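Local coordinates for serpin-ZX (Arabidopsis thaliana, PDB 3LE2), which inhibits the cysteine protease metacaspase-9 by covalent capture after cleavage of its reactive-centre loop, and limits the activity of the cell-death-promoting protease RD21A, at residues A[177-182]-A[223-228]; A[236-241]-A[372-377]; A[205-210]-A[276-281]; A[90-95]-A[173-178]. All coordinates share one frame; numbering follows the deposited sequence. Where two conformers were deposited one is given.

Contact 1. Residues A[177-182]-A[223-228]; sequences GTWNEK and LGLPYL. With ACT (acetate ion), chain D.
W179 lays the six-membered part of its indole beside the Y227 ring, the two planes only 13° apart but displaced so far that they scarcely overlap (centroids 4.5 Å). The closest approach is at one corner: W179 CZ3 sits above the rim of the Y227 ring, 3.2 Å from CE1. L225 CD1 lies over one face of the six-membered ring, 4.1 Å from its centroid in a CH-pi contact, while P226 O lies near the indole plane at its edge. NE1 of W179 is held outside the contact by N336 O, and Y227 meets F175 edge-to-face.

The tryptophan stands where strand 167-176 of sheet A gives way to a loop beside the end of sheet-B strand 220-226. This is the serpin breach, the top of sheet A where the reactive-centre loop begins to insert. A single backbone bridge pairs W179 with Y227: L228 N donates to T178 O (2.7 Å), and N180 N gives P226 O a straight bond (3.1 Å, 175°).

Between the N180 and L228 side chains the fit is looser, N180 OD1 coming no closer than 3.9 Å to L228 CD1, and waters line this partly exposed side. Water 2 accepts from E181 N and donates to P226 O (2.7 Å). Water 1 accepts from T178 N and lies near L228 O and an acetate, probably from the crystallisation liquor, to which T178 N also makes a weak bond.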
# COMPACT_ATOMS: atom_id res chain seq x y z
N GLY A 177 2.01 -3.48 13.04
CA GLY A 177 1.98 -4.87 13.44
C GLY A 177 3.19 -5.25 14.26
O GLY A 177 4.26 -4.67 14.12
N THR A 178 3.00 -6.23 15.13
CA THR A 178 4.09 -6.84 15.89
C THR A 178 4.58 -8.08 15.13
O THR A 178 3.76 -8.86 14.66
CB THR A 178 3.58 -7.30 17.27
OG1 THR A 178 3.22 -6.15 18.05
CG2 THR A 178 4.65 -8.06 18.00
N TRP A 179 5.90 -8.24 15.02
CA TRP A 179 6.49 -9.41 14.37
C TRP A 179 6.14 -10.69 15.12
O TRP A 179 5.98 -10.68 16.35
CB TRP A 179 8.02 -9.32 14.28
CG TRP A 179 8.56 -8.13 13.52
CD1 TRP A 179 9.46 -7.21 13.97
CD2 TRP A 179 8.26 -7.76 12.16
NE1 TRP A 179 9.73 -6.29 12.99
CE2 TRP A 179 9.01 -6.60 11.87
CE3 TRP A 179 7.43 -8.29 11.17
CZ2 TRP A 179 8.95 -5.97 10.63
CZ3 TRP A 179 7.36 -7.66 9.94
CH2 TRP A 179 8.12 -6.51 9.68
N ASN A 180 6.03 -11.78 14.38
CA ASN A 180 5.92 -13.12 14.96
C ASN A 180 7.19 -13.50 15.74
O ASN A 180 7.14 -14.23 16.72
CB ASN A 180 5.64 -14.13 13.86
CG ASN A 180 4.92 -15.35 14.36
OD1 ASN A 180 4.18 -15.29 15.34
ND2 ASN A 180 5.10 -16.47 13.67
N GLU A 181 8.33 -12.99 15.30
CA GLU A 181 9.61 -13.20 15.97
C GLU A 181 10.29 -11.86 16.24
O GLU A 181 10.76 -11.21 15.31
CB GLU A 181 10.54 -14.01 15.08
CG GLU A 181 10.09 -15.44 14.83
CD GLU A 181 10.51 -16.37 15.94
OE1 GLU A 181 11.39 -15.99 16.75
OE2 GLU A 181 9.96 -17.49 16.00
N LYS A 182 10.36 -11.45 17.50
CA LYS A 182 11.04 -10.21 17.82
C LYS A 182 12.52 -10.28 17.45
O LYS A 182 13.08 -11.37 17.32
CB LYS A 182 10.88 -9.87 19.30
CG LYS A 182 11.54 -10.87 20.26
CD LYS A 182 11.04 -10.65 21.69
CE LYS A 182 11.61 -11.67 22.66
NZ LYS A 182 10.97 -11.55 24.00
N LEU A 223 13.21 -11.63 1.39
CA LEU A 223 13.02 -11.99 2.79
C LEU A 223 11.56 -11.77 3.16
O LEU A 223 10.98 -10.75 2.81
CB LEU A 223 13.91 -11.15 3.69
CG LEU A 223 13.49 -11.10 5.17
CD1 LEU A 223 13.77 -12.41 5.88
CD2 LEU A 223 14.20 -9.95 5.86
N GLY A 224 10.95 -12.75 3.83
CA GLY A 224 9.60 -12.58 4.34
C GLY A 224 9.63 -12.50 5.85
O GLY A 224 10.30 -13.31 6.50
N LEU A 225 8.94 -11.51 6.42
CA LEU A 225 8.80 -11.38 7.89
C LEU A 225 7.33 -11.35 8.28
O LEU A 225 6.69 -10.31 8.19
CB LEU A 225 9.47 -10.10 8.42
CG LEU A 225 10.99 -9.93 8.35
CD1 LEU A 225 11.39 -8.59 8.88
CD2 LEU A 225 11.72 -11.00 9.13
N PRO A 226 6.80 -12.50 8.73
CA PRO A 226 5.39 -12.62 9.16
C PRO A 226 5.07 -11.78 10.40
O PRO A 226 5.90 -11.67 11.32
CB PRO A 226 5.24 -14.11 9.53
CG PRO A 226 6.52 -14.76 9.16
CD PRO A 226 7.57 -13.71 9.03
N TYR A 227 3.86 -11.22 10.43
CA TYR A 227 3.34 -10.48 11.57
C TYR A 227 2.56 -11.41 12.49
O TYR A 227 1.84 -12.30 12.01
CB TYR A 227 2.41 -9.34 11.13
CG TYR A 227 3.12 -8.19 10.45
CD1 TYR A 227 3.87 -7.29 11.19
CD2 TYR A 227 3.05 -8.01 9.07
CE1 TYR A 227 4.53 -6.25 10.59
CE2 TYR A 227 3.71 -6.96 8.45
CZ TYR A 227 4.46 -6.08 9.22
OH TYR A 227 5.13 -5.03 8.65
N LEU A 228 2.71 -11.19 13.79
CA LEU A 228 1.90 -11.85 14.82
C LEU A 228 0.41 -11.83 14.46
O LEU A 228 -0.12 -10.81 14.03
CB LEU A 228 2.11 -11.15 16.17
CG LEU A 228 1.28 -11.76 17.30
CD1 LEU A 228 1.75 -13.20 17.61
CD2 LEU A 228 1.33 -10.86 18.53
C ACT D . -0.42 -4.50 16.89
O ACT D . 0.16 -5.47 16.33
OXT ACT D . 0.22 -3.41 16.93
CH3 ACT D . -1.79 -4.64 17.49
O HOH W 1 0.39 -8.05 14.90
O HOH W 2 8.33 -12.45 12.15

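Contact 2. Residues A[236-241]-A[372-377]; sequences FSMYFY and LVVTEN. With ACT (acetate ion), chain C.
F236 takes the CG of E376 over one face of its ring, a CH-pi contact 4.3 Å from the centroid. Y239 is met at its edge instead: T375 OG1 and N377 OD1 both lie in the ring plane, and an acetate, probably from the crystallisation liquor, brings OXT near that plane too. Y239 and N377 reach toward each other tip to tip, ring and amide planes 77° apart, and the phenol OH donates to OD1 (2.9 Å). The other end of the amide, ND2, donates to S237 OG (2.8 Å), which lies in the amide plane, so both ends of the flat group are gripped. N377 is a predicted N-glycosylation site, without a glycan in this structure.

The two antiparallel strands, 236-243 and 370-376, are neighbours in sheet B of the serpin fold. S237 with T375 and Y239 with V373 form hydrogen-bonded pairs, the shortest bond running from Y239 N to V373 O (2.7 Å). On the face of M238 and V374, the M238 chain bends at chi3 (-78°) and its CE rests on V374 CG2 (3.7 Å); M238 also touches I333 and V335 of strand 326-335. Beside V373, Y241 CE2 packs against CG2 (3.5 Å).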
# COMPACT_ATOMS: atom_id res chain seq x y z
N PHE A 236 -0.60 -11.56 7.79
CA PHE A 236 0.14 -10.50 7.14
C PHE A 236 1.62 -10.81 7.18
O PHE A 236 2.10 -11.41 8.14
CB PHE A 236 -0.11 -9.16 7.83
CG PHE A 236 -1.54 -8.71 7.80
CD1 PHE A 236 -2.37 -8.93 8.89
CD2 PHE A 236 -2.05 -8.06 6.69
CE1 PHE A 236 -3.69 -8.52 8.87
CE2 PHE A 236 -3.37 -7.62 6.67
CZ PHE A 236 -4.19 -7.85 7.75
N SER A 237 2.34 -10.41 6.14
CA SER A 237 3.80 -10.47 6.15
C SER A 237 4.36 -9.25 5.41
O SER A 237 3.67 -8.60 4.63
CB SER A 237 4.31 -11.74 5.47
OG SER A 237 3.70 -12.88 6.04
N MET A 238 5.62 -8.95 5.68
CA MET A 238 6.32 -7.93 4.92
C MET A 238 7.42 -8.61 4.15
O MET A 238 8.13 -9.47 4.67
CB MET A 238 6.90 -6.82 5.84
CG MET A 238 7.77 -5.78 5.10
SD MET A 238 8.43 -4.46 6.14
CE MET A 238 6.98 -3.41 6.30
N TYR A 239 7.54 -8.25 2.88
CA TYR A 239 8.55 -8.83 2.03
C TYR A 239 9.55 -7.77 1.62
O TYR A 239 9.18 -6.62 1.34
CB TYR A 239 7.89 -9.49 0.81
CG TYR A 239 7.02 -10.67 1.21
CD1 TYR A 239 7.59 -11.91 1.51
CD2 TYR A 239 5.65 -10.53 1.32
CE1 TYR A 239 6.79 -12.97 1.91
CE2 TYR A 239 4.86 -11.58 1.69
CZ TYR A 239 5.43 -12.80 1.99
OH TYR A 239 4.60 -13.83 2.37
N PHE A 240 10.82 -8.18 1.62
CA PHE A 240 11.93 -7.31 1.23
C PHE A 240 12.55 -7.88 -0.03
O PHE A 240 12.93 -9.05 -0.06
CB PHE A 240 12.99 -7.28 2.33
CG PHE A 240 12.49 -6.76 3.65
CD1 PHE A 240 12.91 -5.53 4.12
CD2 PHE A 240 11.61 -7.51 4.42
CE1 PHE A 240 12.46 -5.04 5.33
CE2 PHE A 240 11.16 -7.03 5.63
CZ PHE A 240 11.58 -5.79 6.09
N TYR A 241 12.64 -7.05 -1.07
CA TYR A 241 13.23 -7.44 -2.33
C TYR A 241 14.53 -6.69 -2.51
O TYR A 241 14.54 -5.49 -2.80
CB TYR A 241 12.27 -7.19 -3.50
CG TYR A 241 10.91 -7.80 -3.27
CD1 TYR A 241 10.52 -8.98 -3.94
CD2 TYR A 241 10.01 -7.22 -2.39
CE1 TYR A 241 9.26 -9.55 -3.72
CE2 TYR A 241 8.76 -7.77 -2.16
CZ TYR A 241 8.38 -8.92 -2.82
OH TYR A 241 7.13 -9.44 -2.56
N LEU A 372 9.74 -3.00 -0.85
CA LEU A 372 8.93 -3.48 0.26
C LEU A 372 7.54 -3.81 -0.24
O LEU A 372 6.97 -3.07 -1.04
CB LEU A 372 8.77 -2.39 1.33
CG LEU A 372 9.95 -2.00 2.21
CD1 LEU A 372 9.50 -0.93 3.19
CD2 LEU A 372 10.47 -3.23 2.93
N VAL A 373 6.99 -4.91 0.27
CA VAL A 373 5.60 -5.27 -0.02
C VAL A 373 4.94 -5.87 1.23
O VAL A 373 5.51 -6.75 1.89
CB VAL A 373 5.50 -6.27 -1.21
CG1 VAL A 373 4.06 -6.72 -1.43
CG2 VAL A 373 6.06 -5.64 -2.49
N VAL A 374 3.76 -5.38 1.59
CA VAL A 374 3.02 -5.93 2.71
C VAL A 374 1.77 -6.56 2.15
O VAL A 374 0.99 -5.89 1.47
CB VAL A 374 2.64 -4.87 3.78
CG1 VAL A 374 1.66 -5.47 4.80
CG2 VAL A 374 3.89 -4.33 4.49
N THR A 375 1.58 -7.85 2.41
CA THR A 375 0.46 -8.56 1.84
C THR A 375 -0.27 -9.36 2.88
O THR A 375 0.29 -9.76 3.90
CB THR A 375 0.91 -9.59 0.80
OG1 THR A 375 1.59 -10.64 1.49
CG2 THR A 375 1.86 -8.97 -0.20
N GLU A 376 -1.53 -9.62 2.58
CA GLU A 376 -2.31 -10.53 3.37
C GLU A 376 -2.25 -11.83 2.58
O GLU A 376 -2.66 -11.90 1.42
CB GLU A 376 -3.73 -9.97 3.56
CG GLU A 376 -4.53 -10.67 4.65
CD GLU A 376 -4.88 -12.11 4.28
OE1 GLU A 376 -5.57 -12.28 3.26
OE2 GLU A 376 -4.44 -13.05 4.99
N ASN A 377 -1.67 -12.86 3.21
CA ASN A 377 -1.34 -14.11 2.53
C ASN A 377 -2.53 -15.00 2.13
O ASN A 377 -2.44 -15.72 1.14
CB ASN A 377 -0.29 -14.90 3.33
CG ASN A 377 1.08 -14.19 3.40
OD1 ASN A 377 1.69 -13.86 2.37
ND2 ASN A 377 1.58 -13.97 4.62
C ACT C . 6.29 -15.94 4.42
O ACT C . 6.09 -15.07 5.31
OXT ACT C . 7.20 -15.68 3.58
CH3 ACT C . 5.51 -17.22 4.35

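Contact 3. Residues A[205-210]-A[276-281]; sequences FMTSKK and EFKIPK
M206 and I279 form the hydrogen-bonded pair at the middle of a short antiparallel contact between the end of strand 200-207 and the start of strand 277-289, at the periphery of the molecule, its centre about 24 Å from the chain's centre. M206 N donates to I279 O (2.6 Å), with the donor tilted 32° from the carbonyl plane, and I279 N returns a nearly linear bond to M206 O (2.9 Å, 174°). Beyond this pair a side chain takes over from the backbone: the T207 hydroxyl, set anti to its backbone N (chi1 -168°), donates to F277 O in the plane of that carbonyl (2.7 Å).

On the face of F205 and P280 the phenylalanine crosses the proline obliquely, CE1 reaching P280 CD at 3.5 Å. T207 and K278 run side by side on the same face, K278 CD and CE beside T207 CB and OG1. On the face of M206 and I279 the methionine bends at chi3 and brings CE to I279 CG2 (4.0 Å). Its CG, meanwhile, meets K281 CG (3.7 Å), the two side chains crossing at about a right angle.

Farther along, F277 turns its ring edge to S208, with S208 N in the ring plane. S208 OG accepts from K210 N, an ST turn. F364 of strand 361-365 touches both F277 and I279, and L223 of strand 220-226 also packs on both. Such pairing of neighbouring strands belongs to sheet C of the serpin fold, where strand 361-365 takes up from the end of the reactive-centre loop.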
# COMPACT_ATOMS: atom_id res chain seq x y z
N PHE A 205 21.08 -1.06 12.17
CA PHE A 205 20.69 -2.30 11.53
C PHE A 205 20.33 -3.35 12.58
O PHE A 205 21.14 -3.65 13.46
CB PHE A 205 21.82 -2.86 10.67
CG PHE A 205 21.99 -2.18 9.34
CD1 PHE A 205 21.29 -2.62 8.23
CD2 PHE A 205 22.86 -1.11 9.19
CE1 PHE A 205 21.45 -2.03 7.00
CE2 PHE A 205 23.03 -0.50 7.95
CZ PHE A 205 22.32 -0.96 6.85
N MET A 206 19.13 -3.92 12.47
CA MET A 206 18.74 -5.04 13.32
C MET A 206 19.40 -6.31 12.80
O MET A 206 19.69 -6.43 11.61
CB MET A 206 17.22 -5.20 13.30
CG MET A 206 16.48 -3.92 13.58
SD MET A 206 14.70 -4.16 13.71
CE MET A 206 14.35 -4.95 12.15
N THR A 207 19.63 -7.26 13.69
CA THR A 207 20.20 -8.55 13.29
C THR A 207 19.59 -9.70 14.07
O THR A 207 18.85 -9.49 15.04
CB THR A 207 21.73 -8.60 13.45
OG1 THR A 207 22.24 -9.76 12.79
CG2 THR A 207 22.12 -8.65 14.93
N SER A 208 19.89 -10.91 13.62
CA SER A 208 19.38 -12.13 14.25
C SER A 208 20.19 -13.34 13.82
O SER A 208 20.82 -13.35 12.77
CB SER A 208 17.91 -12.35 13.90
OG SER A 208 17.48 -13.60 14.41
N LYS A 209 20.16 -14.37 14.66
CA LYS A 209 20.85 -15.61 14.32
C LYS A 209 19.84 -16.72 14.12
O LYS A 209 20.20 -17.83 13.75
CB LYS A 209 21.90 -15.99 15.37
CG LYS A 209 23.30 -15.45 15.07
CD LYS A 209 24.33 -15.92 16.10
CE LYS A 209 25.75 -15.69 15.61
NZ LYS A 209 25.99 -14.29 15.13
N LYS A 210 18.57 -16.40 14.36
CA LYS A 210 17.49 -17.33 14.06
C LYS A 210 17.38 -17.58 12.56
O LYS A 210 17.93 -16.84 11.75
CB LYS A 210 16.16 -16.80 14.59
CG LYS A 210 16.13 -16.61 16.09
CD LYS A 210 14.70 -16.71 16.63
CE LYS A 210 14.62 -16.34 18.09
NZ LYS A 210 14.68 -14.85 18.30
N GLU A 276 25.25 -13.94 7.61
CA GLU A 276 25.09 -12.51 7.85
C GLU A 276 23.66 -12.07 7.55
O GLU A 276 23.14 -12.34 6.47
CB GLU A 276 26.07 -11.71 7.01
CG GLU A 276 27.30 -11.30 7.77
CD GLU A 276 27.79 -9.94 7.34
OE1 GLU A 276 27.40 -8.94 7.98
OE2 GLU A 276 28.53 -9.88 6.34
N PHE A 277 23.05 -11.39 8.52
CA PHE A 277 21.65 -10.98 8.42
C PHE A 277 21.43 -9.59 9.01
O PHE A 277 21.43 -9.42 10.23
CB PHE A 277 20.76 -11.98 9.15
CG PHE A 277 19.30 -11.70 9.02
CD1 PHE A 277 18.69 -11.75 7.78
CD2 PHE A 277 18.54 -11.40 10.12
CE1 PHE A 277 17.34 -11.49 7.64
CE2 PHE A 277 17.19 -11.14 10.00
CZ PHE A 277 16.59 -11.19 8.76
N LYS A 278 21.22 -8.60 8.14
CA LYS A 278 21.10 -7.22 8.61
C LYS A 278 19.92 -6.48 7.99
O LYS A 278 19.82 -6.36 6.77
CB LYS A 278 22.39 -6.45 8.33
CG LYS A 278 23.60 -6.97 9.08
CD LYS A 278 23.47 -6.76 10.58
CE LYS A 278 24.64 -7.39 11.33
NZ LYS A 278 25.95 -6.88 10.83
N ILE A 279 19.05 -5.96 8.85
CA ILE A 279 17.87 -5.21 8.43
C ILE A 279 17.87 -3.79 9.02
O ILE A 279 17.83 -3.62 10.24
CB ILE A 279 16.58 -5.94 8.86
CG1 ILE A 279 16.60 -7.38 8.36
CG2 ILE A 279 15.35 -5.25 8.32
CD1 ILE A 279 16.75 -7.48 6.86
N PRO A 280 17.90 -2.76 8.16
CA PRO A 280 17.86 -1.40 8.73
C PRO A 280 16.52 -1.09 9.35
O PRO A 280 15.48 -1.48 8.79
CB PRO A 280 18.07 -0.51 7.51
CG PRO A 280 17.56 -1.32 6.36
CD PRO A 280 17.99 -2.73 6.69
N LYS A 281 16.52 -0.40 10.49
CA LYS A 281 15.27 0.16 11.01
C LYS A 281 14.87 1.27 10.07
O LYS A 281 15.72 1.86 9.41
CB LYS A 281 15.48 0.74 12.41
CG LYS A 281 15.82 -0.29 13.47
CD LYS A 281 15.94 0.34 14.85
CE LYS A 281 14.58 0.66 15.46
NZ LYS A 281 14.72 1.44 16.73

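Contact 4. Residues A[90-95]-A[173-178]; sequences GGPKLS and LYFKGT. With ACT (acetate ion), chain D.
Sheet A, the serpin sheet that opens to take up the reactive-centre loop, is joined here at one end by K93 with K176 and S95 with Y174, antiparallel hydrogen-bonded pairs of strands 93-103 and 167-176. The strand axes run at 174°, and four backbone bonds cross, among them K93 N to K176 O (2.8 Å) and Y174 N to S95 O (2.8 Å).

On the face of L94 and F175, the phenylalanine has CG anti to its backbone N (chi1 170°), and P92 and L94 lie side by side with it: P92 CB touches F175 CE1 (3.6 Å), while L94 CG meets F175 CD1 near the ring plane, at the edge (3.8 Å). L383 of strand 382-388 packs on both L94 and F175, tying this face to sheet B.

The opposite face carries K93, S95, Y174 and K176. K93 crosses Y174 at about a right angle, its CG standing at the edge of the tyrosine ring (4.0 Å from CE2); its ammonium group reaches a salt bridge with D85, whose other carboxylate oxygen accepts from L94 N. D85 thus holds both the K93 ammonium and the next backbone N-H.

At G177 the strand is over, and the chains still touch: P92 CB lies 3.9 Å from G177 CA.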
# COMPACT_ATOMS: atom_id res chain seq x y z
N GLY A 90 -5.89 -9.43 18.46
CA GLY A 90 -4.48 -9.69 18.70
C GLY A 90 -3.62 -9.61 17.45
O GLY A 90 -2.41 -9.83 17.50
N GLY A 91 -4.25 -9.30 16.33
CA GLY A 91 -3.54 -9.10 15.09
C GLY A 91 -3.14 -7.64 14.94
O GLY A 91 -3.31 -6.85 15.86
N PRO A 92 -2.63 -7.27 13.76
CA PRO A 92 -2.11 -5.91 13.61
C PRO A 92 -3.19 -4.86 13.77
O PRO A 92 -4.39 -5.13 13.72
CB PRO A 92 -1.56 -5.91 12.17
CG PRO A 92 -1.30 -7.35 11.88
CD PRO A 92 -2.43 -8.07 12.55
N LYS A 93 -2.75 -3.64 13.98
CA LYS A 93 -3.64 -2.52 14.09
C LYS A 93 -3.73 -1.92 12.71
O LYS A 93 -2.70 -1.62 12.09
CB LYS A 93 -3.06 -1.49 15.07
CG LYS A 93 -3.85 -0.18 15.15
CD LYS A 93 -5.17 -0.41 15.86
CE LYS A 93 -6.02 0.85 15.92
NZ LYS A 93 -7.38 0.49 16.44
N LEU A 94 -4.95 -1.76 12.22
CA LEU A 94 -5.21 -1.10 10.95
C LEU A 94 -6.29 -0.09 11.18
O LEU A 94 -7.23 -0.33 11.94
CB LEU A 94 -5.70 -2.07 9.87
CG LEU A 94 -4.71 -3.04 9.21
CD1 LEU A 94 -4.48 -4.27 10.08
CD2 LEU A 94 -5.25 -3.45 7.84
N SER A 95 -6.17 1.05 10.50
CA SER A 95 -7.17 2.09 10.56
C SER A 95 -7.29 2.72 9.18
O SER A 95 -6.28 3.04 8.54
CB SER A 95 -6.79 3.12 11.62
OG SER A 95 -7.82 4.07 11.75
N LEU A 173 -4.38 4.87 4.95
CA LEU A 173 -4.33 3.56 5.58
C LEU A 173 -3.20 3.55 6.59
O LEU A 173 -2.03 3.76 6.23
CB LEU A 173 -4.14 2.43 4.54
CG LEU A 173 -4.14 0.99 5.08
CD1 LEU A 173 -5.49 0.63 5.70
CD2 LEU A 173 -3.76 -0.07 4.02
N TYR A 174 -3.55 3.34 7.85
CA TYR A 174 -2.55 3.14 8.90
C TYR A 174 -2.46 1.65 9.24
O TYR A 174 -3.47 0.96 9.36
CB TYR A 174 -2.88 3.97 10.15
CG TYR A 174 -1.96 3.71 11.33
CD1 TYR A 174 -0.80 4.46 11.51
CD2 TYR A 174 -2.25 2.73 12.28
CE1 TYR A 174 0.05 4.25 12.60
CE2 TYR A 174 -1.40 2.50 13.38
CZ TYR A 174 -0.25 3.27 13.52
OH TYR A 174 0.61 3.08 14.58
N PHE A 175 -1.24 1.16 9.38
CA PHE A 175 -1.00 -0.22 9.76
C PHE A 175 0.15 -0.25 10.74
O PHE A 175 1.15 0.44 10.55
CB PHE A 175 -0.67 -1.06 8.51
CG PHE A 175 -0.16 -2.47 8.79
CD1 PHE A 175 -1.00 -3.55 8.72
CD2 PHE A 175 1.18 -2.70 9.04
CE1 PHE A 175 -0.53 -4.84 8.93
CE2 PHE A 175 1.66 -3.99 9.25
CZ PHE A 175 0.80 -5.06 9.20
N LYS A 176 -0.01 -1.02 11.81
CA LYS A 176 1.10 -1.28 12.70
C LYS A 176 0.97 -2.68 13.23
O LYS A 176 -0.07 -3.05 13.78
CB LYS A 176 1.15 -0.28 13.86
CG LYS A 176 2.29 -0.57 14.84
CD LYS A 176 2.52 0.60 15.77
CE LYS A 176 3.65 0.32 16.76
NZ LYS A 176 3.84 1.48 17.69
N GLY A 177 2.01 -3.48 13.04
CA GLY A 177 1.98 -4.87 13.44
C GLY A 177 3.19 -5.25 14.26
O GLY A 177 4.26 -4.67 14.12
N THR A 178 3.00 -6.23 15.13
CA THR A 178 4.09 -6.84 15.89
C THR A 178 4.58 -8.08 15.13
O THR A 178 3.76 -8.86 14.66
CB THR A 178 3.58 -7.30 17.27
OG1 THR A 178 3.22 -6.15 18.05
CG2 THR A 178 4.65 -8.06 18.00
C ACT D . -0.42 -4.50 16.89
O ACT D . 0.16 -5.47 16.33
OXT ACT D . 0.22 -3.41 16.93
CH3 ACT D . -1.79 -4.64 17.49

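How the contacts relate
Contacts 1 and 4 share G177 and T178: strand 167-176 ends in contact 4 and the chain runs on into contact 1. Contact 1 then leads to contact 2 within sheet B, where strands 220-226 and 236-243 are consecutive neighbours; their centres are about 10 Å apart. P92 of contact 4 packs on F236 of contact 2 and also touches L228 of contact 1. Contact 3, in sheet C, stays about 10 Å, nearest atoms, from contact 4. Along the chain, contact 3 alternates with contacts 1 and 2, whereas contact 4 closes before contact 2 opens. Sheets A and B of the serpin thus meet around contacts 1, 2 and 4, with sheet C joined on through L223 of contact 1.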